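Local coordinates for protein uncharacterized esterase YxiM (Bacillus subtilis, PDB 2O14) that is an uncharacterized enzyme of the GDSL lipolytic family that probably hydrolyses ester bonds, and binds a manganese ion, at residues S320-F323 with T324-G327. Residues are numbered along the deposited sequence; the frame is centred on the assembly and turned at random.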
loop_
_atom_site.group_PDB
_atom_site.type_symbol
_atom_site.label_atom_id
_atom_site.label_comp_id
_atom_site.label_asym_id
_atom_site.label_seq_id
_atom_site.Cartn_x
_atom_site.Cartn_y
_atom_site.Cartn_z
ATOM N N SER A 320 15.155 5.954 -17.994
ATOM C CA SER A 320 15.705 5.589 -19.298
ATOM C C SER A 320 17.155 6.060 -19.401
ATOM O O SER A 320 18.002 5.368 -19.970
ATOM C CB SER A 320 14.875 6.202 -20.433
ATOM O OG SER A 320 13.670 5.476 -20.632
ATOM N N ALA A 321 17.441 7.235 -18.844
ATOM C CA ALA A 321 18.800 7.766 -18.871
ATOM C C ALA A 321 19.710 6.822 -18.082
ATOM O O ALA A 321 20.837 6.541 -18.491
ATOM C CB ALA A 321 18.835 9.172 -18.264
ATOM N N TYR A 322 19.210 6.322 -16.956
ATOM C CA TYR A 322 19.991 5.407 -16.133
ATOM C C TYR A 322 20.213 4.066 -16.834
ATOM O O TYR A 322 21.300 3.491 -16.751
ATOM C CB TYR A 322 19.304 5.177 -14.786
ATOM C CG TYR A 322 20.058 4.235 -13.880
ATOM C CD1 TYR A 322 19.554 2.973 -13.578
ATOM C CD2 TYR A 322 21.282 4.603 -13.328
ATOM C CE1 TYR A 322 20.251 2.097 -12.748
ATOM C CE2 TYR A 322 21.989 3.736 -12.497
ATOM C CZ TYR A 322 21.465 2.485 -12.211
ATOM O OH TYR A 322 22.162 1.630 -11.386
ATOM N N PHE A 323 19.189 3.565 -17.520
ATOM C CA PHE A 323 19.325 2.295 -18.223
ATOM C C PHE A 323 20.314 2.469 -19.372
ATOM O O PHE A 323 21.136 1.590 -19.632
ATOM C CB PHE A 323 17.978 1.816 -18.779
ATOM C CG PHE A 323 16.912 1.623 -17.728
ATOM C CD1 PHE A 323 17.228 1.098 -16.475
ATOM C CD2 PHE A 323 15.585 1.940 -18.005
ATOM C CE1 PHE A 323 16.236 0.891 -15.510
ATOM C CE2 PHE A 323 14.582 1.735 -17.047
ATOM C CZ PHE A 323 14.912 1.210 -15.798
ATOM N N THR A 324 20.227 3.604 -20.059
ATOM C CA THR A 324 21.125 3.892 -21.167
ATOM C C THR A 324 22.570 3.951 -20.672
ATOM O O THR A 324 23.488 3.555 -21.387
ATOM C CB THR A 324 20.790 5.248 -21.840
ATOM O OG1 THR A 324 19.523 5.158 -22.502
ATOM C CG2 THR A 324 21.856 5.621 -22.861
ATOM N N SER A 325 22.768 4.430 -19.447
ATOM C CA SER A 325 24.113 4.554 -18.895
ATOM C C SER A 325 24.710 3.253 -18.368
ATOM O O SER A 325 25.922 3.176 -18.147
ATOM C CB SER A 325 24.138 5.601 -17.779
ATOM O OG SER A 325 23.551 5.100 -16.593
ATOM N N ILE A 326 23.880 2.235 -18.161
ATOM C CA ILE A 326 24.394 0.965 -17.656
ATOM C C ILE A 326 24.354 -0.152 -18.696
ATOM O O ILE A 326 24.950 -1.212 -18.494
ATOM C CB ILE A 326 23.638 0.507 -16.383
ATOM C CG1 ILE A 326 22.168 0.232 -16.700
ATOM C CG2 ILE A 326 23.763 1.570 -15.295
ATOM C CD1 ILE A 326 21.384 -0.281 -15.507
ATOM N N GLY A 327 23.657 0.086 -19.806
ATOM C CA GLY A 327 23.583 -0.912 -20.861
ATOM C C GLY A 327 22.407 -1.869 -20.774
ATOM O O GLY A 327 21.868 -2.097 -19.692
#
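Ser320 O accepts the amide of Thr324 at 2.8 Å from Thr324 N, a regular helical i to i+4 bond. The hydroxyls of both residues turn to His290, Ser320 OG bonding its ND1 and Thr324 OG1 its backbone N, which ties this flank of the helix to the loop holding that histidine. One residue on, Ala321 O takes Ser325 N in the same helical fashion at 3.0 Å.

Tyr322 brings in side chains. Its carbonyl O receives Ser325 OG at 2.8 Å, and the serine reaches back because its OG lies between its own N and carbonyl carbon (chi1 75°); the amides of Ser325 and Ile326 add only weak bonds to that oxygen. The tyrosine ring, with CG anti to N (chi1 180°), swings alongside the second turn, and Ile326 packs against it with both branches: CG2 sits over one face, 4.2 Å from the ring centroid in a CH-pi contact, while CD1 meets Tyr322 CE1 at 3.8 Å. The same CD1 lies at the edge of the Phe323 ring, near its plane. Shortening Ile326 to an alanine removes both methyl contacts, which is likely to uncover that face of the tyrosine and open a gap beside Tyr322 CE1 and the Phe323 ring edge.

Phe323 O accepts two amides, Ile326 N at 3.2 Å from above the carbonyl plane and Gly327 N at 2.9 Å. Gly327 then leaves the helix with positive phi (92°) and serves as N-cap of helix 328-332.

In this GDSL (SGNH) hydrolase domain, helix 315-326 follows strand 311-313, outermost in the five-stranded parallel sheet; Tyr322 packs on Ala350 and Leu354 of helix 345-361, with Arg353 in a cation-pi contact, while Phe323 and Ile326 rest on Thr331 of helix 328-332.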